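Local atomic coordinates of putative Outer membrane protein (Helicobacter pylori, PDB entry 6GW5), a protein that probably acts as an outer membrane adhesin (SabA) that binds host glycans, this chain being its extracellular adhesin domain. Residues A[10-15]-A[410-415]; A[17-22]-A[399-404]; A[242-247]-A[255-260]; A[360-365]-A[381-386]. One frame throughout, in Å; residues are numbered along the deposited sequence.

Contact 1 of 4, residues A[10-15]-A[410-415]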
# COMPACT_ATOMS: atom_id res chain seq x y z
N GLU A 10 -11.31 17.84 38.16
CA GLU A 10 -11.83 17.06 37.05
C GLU A 10 -12.83 17.89 36.23
O GLU A 10 -13.00 17.62 35.04
CB GLU A 10 -12.29 15.63 37.41
CG GLU A 10 -13.00 15.37 38.75
CD GLU A 10 -14.48 15.71 38.70
OE1 GLU A 10 -15.31 14.92 39.22
OE2 GLU A 10 -14.83 16.75 38.12
N LYS A 11 -13.49 18.85 36.87
CA LYS A 11 -14.28 19.82 36.14
C LYS A 11 -13.35 20.68 35.27
O LYS A 11 -13.66 20.95 34.10
CB LYS A 11 -15.15 20.65 37.08
CG LYS A 11 -16.26 19.78 37.64
CD LYS A 11 -17.44 20.53 38.22
CE LYS A 11 -18.64 19.55 38.18
NZ LYS A 11 -19.97 20.07 38.57
N TYR A 12 -12.20 21.04 35.83
CA TYR A 12 -11.25 21.83 35.07
C TYR A 12 -10.76 21.03 33.88
O TYR A 12 -10.70 21.55 32.78
CB TYR A 12 -10.06 22.31 35.92
CG TYR A 12 -10.28 23.50 36.85
CD1 TYR A 12 -11.47 24.24 36.85
CD2 TYR A 12 -9.27 23.88 37.74
CE1 TYR A 12 -11.65 25.32 37.71
CE2 TYR A 12 -9.45 24.96 38.62
CZ TYR A 12 -10.63 25.69 38.60
OH TYR A 12 -10.81 26.75 39.47
N GLU A 13 -10.40 19.78 34.12
CA GLU A 13 -9.81 18.96 33.08
C GLU A 13 -10.84 18.72 31.97
O GLU A 13 -10.51 18.63 30.81
CB GLU A 13 -9.23 17.67 33.65
CG GLU A 13 -8.10 17.12 32.79
CD GLU A 13 -7.78 15.64 32.99
OE1 GLU A 13 -6.57 15.38 33.03
OE2 GLU A 13 -8.68 14.74 33.09
N GLN A 14 -12.10 18.69 32.35
CA GLN A 14 -13.15 18.46 31.40
C GLN A 14 -13.47 19.69 30.55
O GLN A 14 -13.76 19.57 29.37
CB GLN A 14 -14.43 18.00 32.11
CG GLN A 14 -14.97 16.70 31.57
CD GLN A 14 -15.94 16.89 30.47
OE1 GLN A 14 -16.93 17.55 30.68
NE2 GLN A 14 -15.68 16.33 29.30
N LEU A 15 -13.44 20.86 31.16
CA LEU A 15 -13.67 22.08 30.42
C LEU A 15 -12.54 22.27 29.40
O LEU A 15 -12.75 22.65 28.24
CB LEU A 15 -13.76 23.26 31.37
CG LEU A 15 -13.81 24.65 30.72
CD1 LEU A 15 -15.04 24.82 29.84
CD2 LEU A 15 -13.80 25.74 31.79
N SER A 410 -5.27 26.28 32.21
CA SER A 410 -4.21 25.32 32.05
C SER A 410 -3.15 25.37 33.15
O SER A 410 -2.73 24.33 33.67
CB SER A 410 -3.57 25.50 30.70
OG SER A 410 -2.43 24.68 30.64
N GLN A 411 -2.75 26.58 33.50
CA GLN A 411 -1.82 26.80 34.59
C GLN A 411 -2.37 26.25 35.90
O GLN A 411 -1.63 25.63 36.65
CB GLN A 411 -1.42 28.27 34.69
CG GLN A 411 -0.13 28.52 35.48
CD GLN A 411 1.17 27.95 34.84
OE1 GLN A 411 1.33 26.74 34.81
NE2 GLN A 411 2.11 28.82 34.37
N ALA A 412 -3.66 26.42 36.16
CA ALA A 412 -4.31 25.81 37.35
C ALA A 412 -4.35 24.27 37.32
O ALA A 412 -4.14 23.61 38.33
CB ALA A 412 -5.71 26.37 37.57
N LEU A 413 -4.61 23.70 36.15
CA LEU A 413 -4.54 22.27 35.99
C LEU A 413 -3.11 21.74 36.29
O LEU A 413 -2.94 20.69 36.92
CB LEU A 413 -5.00 21.88 34.56
CG LEU A 413 -6.04 20.80 34.29
CD1 LEU A 413 -7.18 20.84 35.28
CD2 LEU A 413 -6.57 20.86 32.84
N ALA A 414 -2.09 22.48 35.86
CA ALA A 414 -0.67 22.08 35.99
C ALA A 414 -0.18 22.19 37.44
O ALA A 414 0.58 21.34 37.92
CB ALA A 414 0.19 22.93 35.07
N ALA A 415 -0.61 23.25 38.11
CA ALA A 415 -0.43 23.44 39.54
C ALA A 415 -1.08 22.33 40.33
O ALA A 415 -0.50 21.83 41.29
CB ALA A 415 -1.02 24.76 39.98

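Contact 2 of 4, residues A[17-22]-A[399-404]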
# COMPACT_ATOMS: atom_id res chain seq x y z
N GLN A 17 -10.76 20.01 28.11
CA GLN A 17 -10.92 19.11 27.01
C GLN A 17 -11.98 19.64 26.06
O GLN A 17 -11.75 19.63 24.87
CB GLN A 17 -10.98 17.62 27.41
CG GLN A 17 -12.22 16.82 27.01
CD GLN A 17 -12.53 16.71 25.51
OE1 GLN A 17 -13.66 17.00 25.15
NE2 GLN A 17 -11.58 16.31 24.65
N TYR A 18 -13.10 20.16 26.55
CA TYR A 18 -14.13 20.69 25.62
C TYR A 18 -13.53 21.79 24.73
O TYR A 18 -13.89 21.92 23.55
CB TYR A 18 -15.36 21.25 26.35
CG TYR A 18 -16.29 20.26 27.04
CD1 TYR A 18 -16.66 19.04 26.44
CD2 TYR A 18 -16.90 20.60 28.26
CE1 TYR A 18 -17.53 18.17 27.07
CE2 TYR A 18 -17.80 19.75 28.88
CZ TYR A 18 -18.10 18.54 28.29
OH TYR A 18 -18.97 17.68 28.94
N LEU A 19 -12.66 22.60 25.32
CA LEU A 19 -12.06 23.72 24.60
C LEU A 19 -11.09 23.23 23.55
O LEU A 19 -10.95 23.82 22.51
CB LEU A 19 -11.36 24.66 25.56
CG LEU A 19 -12.27 25.31 26.60
CD1 LEU A 19 -11.47 26.18 27.57
CD2 LEU A 19 -13.40 26.14 25.99
N ASN A 20 -10.39 22.15 23.81
CA ASN A 20 -9.48 21.64 22.81
C ASN A 20 -10.25 21.09 21.67
O ASN A 20 -9.83 21.21 20.53
CB ASN A 20 -8.58 20.56 23.39
CG ASN A 20 -7.40 21.14 24.14
OD1 ASN A 20 -7.46 21.35 25.31
ND2 ASN A 20 -6.35 21.44 23.44
N GLN A 21 -11.38 20.48 22.02
CA GLN A 21 -12.29 19.84 21.08
C GLN A 21 -12.87 20.92 20.15
O GLN A 21 -12.90 20.77 18.95
CB GLN A 21 -13.39 19.11 21.89
CG GLN A 21 -14.27 18.16 21.11
CD GLN A 21 -13.62 16.82 20.77
OE1 GLN A 21 -12.59 16.40 21.35
NE2 GLN A 21 -14.23 16.11 19.85
N VAL A 22 -13.33 22.01 20.73
CA VAL A 22 -13.89 23.02 19.91
C VAL A 22 -12.85 23.55 18.92
O VAL A 22 -13.15 23.71 17.74
CB VAL A 22 -14.46 24.15 20.77
CG1 VAL A 22 -14.75 25.39 19.92
CG2 VAL A 22 -15.71 23.64 21.48
N TYR A 399 -16.51 29.79 17.17
CA TYR A 399 -16.51 30.12 18.60
C TYR A 399 -15.20 30.77 18.99
O TYR A 399 -14.19 30.41 18.43
CB TYR A 399 -16.70 28.86 19.44
CG TYR A 399 -18.04 28.26 19.21
CD1 TYR A 399 -19.16 28.80 19.81
CD2 TYR A 399 -18.21 27.16 18.38
CE1 TYR A 399 -20.42 28.28 19.58
CE2 TYR A 399 -19.45 26.61 18.15
CZ TYR A 399 -20.55 27.18 18.73
OH TYR A 399 -21.79 26.64 18.51
N GLN A 400 -15.23 31.74 19.91
CA GLN A 400 -13.99 32.35 20.41
C GLN A 400 -13.74 31.88 21.77
O GLN A 400 -14.60 31.94 22.63
CB GLN A 400 -14.00 33.89 20.40
CG GLN A 400 -14.16 34.49 18.99
CD GLN A 400 -13.19 33.94 17.88
OE1 GLN A 400 -13.60 33.19 16.98
NE2 GLN A 400 -11.94 34.37 17.91
N ILE A 401 -12.57 31.33 21.95
CA ILE A 401 -12.09 30.95 23.25
C ILE A 401 -11.12 32.02 23.72
O ILE A 401 -10.10 32.29 23.09
CB ILE A 401 -11.35 29.60 23.16
CG1 ILE A 401 -12.33 28.50 22.73
CG2 ILE A 401 -10.65 29.26 24.48
CD1 ILE A 401 -11.70 27.45 21.88
N ASN A 402 -11.42 32.58 24.87
CA ASN A 402 -10.57 33.58 25.49
C ASN A 402 -9.21 33.00 25.88
O ASN A 402 -9.12 32.12 26.72
CB ASN A 402 -11.26 34.14 26.73
CG ASN A 402 -10.50 35.31 27.32
OD1 ASN A 402 -9.36 35.17 27.76
ND2 ASN A 402 -11.12 36.46 27.30
N PRO A 403 -8.14 33.51 25.29
CA PRO A 403 -6.84 32.86 25.56
C PRO A 403 -6.24 33.11 26.95
O PRO A 403 -5.52 32.24 27.43
CB PRO A 403 -5.95 33.42 24.47
CG PRO A 403 -6.54 34.75 24.15
CD PRO A 403 -8.02 34.62 24.32
N GLU A 404 -6.48 34.28 27.57
CA GLU A 404 -6.01 34.53 28.97
C GLU A 404 -6.64 33.50 29.89
O GLU A 404 -5.95 32.83 30.65
CB GLU A 404 -6.33 35.94 29.57
CG GLU A 404 -6.62 37.12 28.65
CD GLU A 404 -5.48 37.48 27.68
OE1 GLU A 404 -5.83 37.75 26.51
OE2 GLU A 404 -4.27 37.49 28.05

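Contact 3 of 4, residues A[242-247]-A[255-260]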
# COMPACT_ATOMS: atom_id res chain seq x y z
N ALA A 242 -15.44 9.67 -12.36
CA ALA A 242 -16.24 10.37 -13.39
C ALA A 242 -17.47 11.09 -12.84
O ALA A 242 -17.90 12.09 -13.44
CB ALA A 242 -16.65 9.40 -14.49
N SER A 243 -18.03 10.59 -11.72
CA SER A 243 -19.22 11.18 -11.08
C SER A 243 -18.92 12.29 -10.04
O SER A 243 -19.87 12.81 -9.41
CB SER A 243 -20.03 10.07 -10.42
OG SER A 243 -19.23 9.39 -9.46
N LEU A 244 -17.64 12.65 -9.87
CA LEU A 244 -17.17 13.69 -8.92
C LEU A 244 -16.53 14.87 -9.67
O LEU A 244 -15.50 14.70 -10.27
CB LEU A 244 -16.10 13.09 -8.00
CG LEU A 244 -16.54 12.25 -6.81
CD1 LEU A 244 -15.45 11.34 -6.26
CD2 LEU A 244 -17.02 13.17 -5.73
N GLN A 245 -17.10 16.06 -9.62
CA GLN A 245 -16.39 17.24 -10.22
C GLN A 245 -16.11 18.31 -9.18
O GLN A 245 -16.83 18.42 -8.17
CB GLN A 245 -17.13 17.88 -11.41
CG GLN A 245 -17.69 16.92 -12.43
CD GLN A 245 -18.24 17.67 -13.62
OE1 GLN A 245 -18.96 18.66 -13.44
NE2 GLN A 245 -17.91 17.23 -14.84
N ALA A 246 -15.10 19.15 -9.47
CA ALA A 246 -14.73 20.31 -8.63
C ALA A 246 -15.93 21.24 -8.45
O ALA A 246 -16.61 21.58 -9.41
CB ALA A 246 -13.54 21.07 -9.23
N GLN A 247 -16.21 21.61 -7.20
CA GLN A 247 -17.33 22.47 -6.86
C GLN A 247 -16.89 23.94 -7.20
O GLN A 247 -15.75 24.30 -6.98
CB GLN A 247 -17.71 22.25 -5.36
CG GLN A 247 -17.76 20.78 -4.91
CD GLN A 247 -19.13 20.31 -4.40
OE1 GLN A 247 -19.56 20.67 -3.29
NE2 GLN A 247 -19.84 19.54 -5.22
N PRO A 255 -24.92 16.09 0.14
CA PRO A 255 -24.65 14.85 0.90
C PRO A 255 -24.11 13.69 0.01
O PRO A 255 -23.33 12.87 0.51
CB PRO A 255 -26.02 14.51 1.52
CG PRO A 255 -26.67 15.84 1.71
CD PRO A 255 -26.19 16.73 0.58
N LYS A 256 -24.51 13.66 -1.27
CA LYS A 256 -23.94 12.70 -2.25
C LYS A 256 -22.42 12.89 -2.50
O LYS A 256 -21.66 11.94 -2.41
CB LYS A 256 -24.75 12.66 -3.57
CG LYS A 256 -24.40 11.36 -4.36
CD LYS A 256 -25.36 10.79 -5.40
CE LYS A 256 -24.62 9.74 -6.26
NZ LYS A 256 -25.49 8.66 -6.80
N PHE A 257 -21.99 14.13 -2.72
CA PHE A 257 -20.57 14.46 -2.80
C PHE A 257 -19.78 14.10 -1.54
O PHE A 257 -18.65 13.59 -1.60
CB PHE A 257 -20.44 15.97 -3.08
CG PHE A 257 -19.01 16.47 -3.28
CD1 PHE A 257 -18.40 16.38 -4.52
CD2 PHE A 257 -18.31 17.07 -2.24
CE1 PHE A 257 -17.12 16.88 -4.72
CE2 PHE A 257 -17.04 17.56 -2.43
CZ PHE A 257 -16.44 17.47 -3.67
N ALA A 258 -20.33 14.42 -0.39
CA ALA A 258 -19.60 14.20 0.85
C ALA A 258 -19.31 12.72 0.98
O ALA A 258 -18.22 12.38 1.31
CB ALA A 258 -20.35 14.76 2.06
N LYS A 259 -20.28 11.86 0.68
CA LYS A 259 -20.08 10.41 0.78
C LYS A 259 -19.10 9.90 -0.26
O LYS A 259 -18.25 9.08 0.03
CB LYS A 259 -21.40 9.64 0.62
CG LYS A 259 -22.10 9.39 1.96
CD LYS A 259 -23.61 9.65 1.98
CE LYS A 259 -24.10 9.99 3.41
NZ LYS A 259 -23.88 8.92 4.43
N ASP A 260 -19.22 10.39 -1.47
CA ASP A 260 -18.43 9.88 -2.56
C ASP A 260 -16.97 10.26 -2.47
O ASP A 260 -16.12 9.45 -2.72
CB ASP A 260 -18.96 10.40 -3.91
CG ASP A 260 -20.31 9.78 -4.31
OD1 ASP A 260 -20.79 8.81 -3.63
OD2 ASP A 260 -20.88 10.29 -5.30

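Contact 4 of 4, residues A[360-365]-A[381-386]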
# COMPACT_ATOMS: atom_id res chain seq x y z
N ASN A 360 -22.12 24.15 24.05
CA ASN A 360 -23.14 24.18 25.08
C ASN A 360 -22.68 23.50 26.36
O ASN A 360 -22.74 24.10 27.43
CB ASN A 360 -24.43 23.64 24.54
CG ASN A 360 -25.19 24.70 23.77
OD1 ASN A 360 -25.62 25.72 24.30
ND2 ASN A 360 -25.31 24.49 22.51
N ASN A 361 -22.07 22.34 26.21
CA ASN A 361 -21.47 21.66 27.36
C ASN A 361 -20.44 22.51 28.04
O ASN A 361 -20.42 22.57 29.26
CB ASN A 361 -20.87 20.29 27.01
CG ASN A 361 -21.94 19.25 26.69
OD1 ASN A 361 -23.06 19.27 27.21
ND2 ASN A 361 -21.61 18.36 25.81
N ALA A 362 -19.61 23.16 27.25
CA ALA A 362 -18.55 23.98 27.81
C ALA A 362 -19.12 25.19 28.53
O ALA A 362 -18.63 25.56 29.58
CB ALA A 362 -17.57 24.38 26.76
N LYS A 363 -20.18 25.77 27.97
CA LYS A 363 -20.80 26.99 28.51
C LYS A 363 -21.49 26.69 29.86
O LYS A 363 -21.28 27.40 30.83
CB LYS A 363 -21.79 27.50 27.46
CG LYS A 363 -22.65 28.76 27.72
CD LYS A 363 -23.71 28.89 26.61
CE LYS A 363 -24.09 30.28 26.11
NZ LYS A 363 -24.98 31.03 27.04
N ASN A 364 -22.23 25.59 29.92
CA ASN A 364 -22.90 25.12 31.13
C ASN A 364 -21.93 24.70 32.19
O ASN A 364 -22.09 25.04 33.36
CB ASN A 364 -23.83 23.95 30.84
CG ASN A 364 -25.00 24.34 29.95
OD1 ASN A 364 -25.50 25.47 30.02
ND2 ASN A 364 -25.44 23.41 29.11
N LEU A 365 -20.89 24.00 31.80
CA LEU A 365 -19.85 23.59 32.73
C LEU A 365 -19.11 24.82 33.33
O LEU A 365 -18.85 24.88 34.53
CB LEU A 365 -18.85 22.63 32.06
CG LEU A 365 -17.73 22.08 32.93
CD1 LEU A 365 -18.29 21.50 34.21
CD2 LEU A 365 -16.95 21.02 32.18
N ASP A 381 -17.74 33.44 30.29
CA ASP A 381 -17.58 33.72 28.88
C ASP A 381 -16.20 33.25 28.32
O ASP A 381 -15.66 33.84 27.40
CB ASP A 381 -17.79 35.22 28.62
CG ASP A 381 -19.27 35.68 28.77
OD1 ASP A 381 -20.22 34.87 28.70
OD2 ASP A 381 -19.46 36.88 28.98
N ILE A 382 -15.63 32.20 28.90
CA ILE A 382 -14.38 31.66 28.38
C ILE A 382 -14.56 31.20 26.92
O ILE A 382 -13.63 31.25 26.12
CB ILE A 382 -13.86 30.48 29.26
CG1 ILE A 382 -12.45 30.06 28.84
CG2 ILE A 382 -14.78 29.25 29.22
CD1 ILE A 382 -11.73 29.31 29.94
N ILE A 383 -15.76 30.76 26.58
CA ILE A 383 -16.12 30.50 25.21
C ILE A 383 -17.42 31.20 24.86
O ILE A 383 -18.40 31.11 25.54
CB ILE A 383 -16.19 28.98 24.93
CG1 ILE A 383 -16.42 28.71 23.44
CG2 ILE A 383 -17.31 28.33 25.73
CD1 ILE A 383 -16.18 27.27 23.06
N THR A 384 -17.42 31.77 23.67
CA THR A 384 -18.43 32.66 23.21
C THR A 384 -18.64 32.54 21.73
O THR A 384 -17.79 31.99 21.04
CB THR A 384 -17.88 34.06 23.54
OG1 THR A 384 -18.65 34.56 24.61
CG2 THR A 384 -17.83 35.02 22.34
N LEU A 385 -19.78 33.01 21.24
CA LEU A 385 -20.05 33.03 19.81
C LEU A 385 -20.37 34.45 19.39
O LEU A 385 -21.51 34.91 19.53
CB LEU A 385 -21.19 32.07 19.40
CG LEU A 385 -21.49 32.07 17.87
CD1 LEU A 385 -20.29 31.56 17.08
CD2 LEU A 385 -22.74 31.29 17.50
N PRO A 386 -19.38 35.13 18.83
CA PRO A 386 -19.53 36.52 18.46
C PRO A 386 -20.71 36.82 17.54
O PRO A 386 -20.94 36.12 16.56
CB PRO A 386 -18.19 36.84 17.74
CG PRO A 386 -17.23 35.93 18.39
CD PRO A 386 -18.01 34.66 18.59

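Contact 1 of 4, residues A[10-15]-A[410-415]
Tyr-12 carries CG beside its backbone N and anti to the carbonyl carbon (chi1 -78°), which sends the ring past Ala-412 toward the loop after helix 348-370. Leu-413 points toward helix 3-32 from the other helix, and its two methyls do the touching. This is a helix-helix contact in which Leu-413 sits as a single knob in a four-residue hole. The short axes pass 9.9 Å apart, and their directions differ by 137°, so they run closer to antiparallel than to parallel. The hole on helix 3-32 is made by Asn-9, Tyr-12, Glu-13 and Ser-16, a spacing of three, four and seven residues. This part of helix 3-32 is predicted to form a coiled coil.

The two methyls of Leu-413 divide the work. CD1 packs against Tyr-12 CB and lies 3.6 Å from Glu-13 N. CD2 lies 3.8 Å from Glu-13 CA. The extended Glu-13 chain runs nearly perpendicular to the Leu-413 side chain, at the exposed border of the contact. Ile-369 and Leu-409 also pack on Tyr-12. Its OH has a hydrogen bond with Asn-375 OD1, so the polar end of this buried ring is tied to the loop after helix 348-370. Ala-412 adds a smaller apolar touch further along the ring, where its CB stands 4.1 Å from Tyr-12 CE2.

Contact 2 of 4, residues A[17-22]-A[399-404]
This is a buried apolar contact between a helix and a short strand: Leu-19 and Val-22 of helix 3-32 pack against Ile-401 of strand 400-401 and Tyr-399 just before it. Ile-401 contributes most. Its CG1 lies beside the backbone N (chi1 -64°), and the chain runs on from there toward the helix. CD1 reaches the backbone, 3.8 Å from Leu-19 O, and also sits 4.2 Å from Val-22 CG1. One bond back, Ile-401 CG1 is 4.2 Å from Leu-19 CD2. The Val-22 and Ile-401 side chains lie alongside each other, running in opposite senses.

Val-22 uses the same branch for its second partner. Its CG1 is 4.0 Å from Tyr-399 CB, and the tyrosine side chain passes square to the valine. Further out, the Tyr-399 ring stacks with Tyr-359 of helix 348-370, while its backbone O accepts a hydrogen bond from Lys-26 NZ. Ile-383 of the partner strand touches all four of these apolar residues.

Just after the strand, Asn-402 is the N-cap of helix 403-415, and its OD1 takes the N-H of Gln-405. An antiparallel strand pair is thus laid on helix 3-32 and followed by an Asn N-cap, as is common at helix starts.

Contact 3 of 4, residues A[242-247]-A[255-260]
Gln-247 O accepts a hydrogen bond from Asn-39 ND2 of helix 35-54, and the side chain of the same glutamine lies flat on the ring of Phe-257. The amide and ring planes are only 10° apart, so this is an amide-aromatic stack. Gln-247 CD sits over the ring centre, 3.7 Å above its plane. The bend at chi2 (-119°) folds the amide back over that face. NE2 is 3.5 Å from Phe-257 CD1, and OE1 is 4.0 Å from Phe-257 CD2, so the amide spans the ring. Gln-247 CG adds a CH-pi contact, 4.1 Å from the ring centroid.

Leu-244 comes in obliquely to the ring, its side chain roughly at 90° to that of Phe-257. Its CD2 is 3.7 Å from Phe-257 CD1 and 3.8 Å from Asp-260 CB, one helical turn on. The leucine thus bridges two side chains on one side of the helix.

The contact folds the loop after helix 215-240 back on the first turns of helix 255-283. Helix 35-54 completes the cluster: Leu-42 touches both Leu-244 and Phe-257, and Val-38 also packs on Phe-257. Ala-258 and Lys-259 touch Val-345 and Tyr-346 of helix 317-346.

Contact 4 of 4, residues A[360-365]-A[381-386]
Ala-362 and Ile-383 meet through methyl groups, and no ring or amide face takes part. The contact is small and apolar. It joins helix 348-370 to strand 383-384. Ala-362 CB and Ile-383 CG2 are 4.1 Å apart, and both CB atoms point toward the opposite segment.

The isoleucine torsion sets which branch does the touching. CG1 is anti to the backbone N (chi1 -173°), which leaves CG2 between the backbone N and C. From there the methyl faces the helix. The same CG2 lies near the helix backbone, 4.5 Å from Lys-363 N. The closest CA pair is Lys-363 CA and Ile-383 CA, 6.7 Å apart.

Lys-363 lies at the exposed border, its chain extended through CG and CD and then bent near the amine. Its NZ is 6.3 Å from Asp-381 OD1. That is too far for a salt bridge, though the opposite charges may attract weakly.

Ala-362 also touches Tyr-18 of helix 3-32. Strand 383-384 pairs antiparallel with strand 400-401: backbone hydrogen bonds join Thr-384 to Gln-400 and Ile-382 to Asn-402. The two-stranded sheet therefore sits against both helix 348-370 and helix 3-32.

Contacts 1, 2 and 4 cluster at one end of this elongated domain, where both chain termini lie. Contacts 1 and 2 share helix 3-32 and helix 403-415, with centres 13 Å apart. Contacts 2 and 4 are closer, with centres 8 Å apart, and meet in the sheet of strands 383-384 and 400-401. Contact 4 also touches contact 1, through Leu-365 and Leu-15. Contact 3 stands apart: its centre is 32 Å or more from the others. Along the chain, contact 1 encloses contact 2, which encloses contacts 3 and 4 in series. The first and last helices thus close the domain, consistent with an adhesin domain inserted into an interrupted beta-barrel.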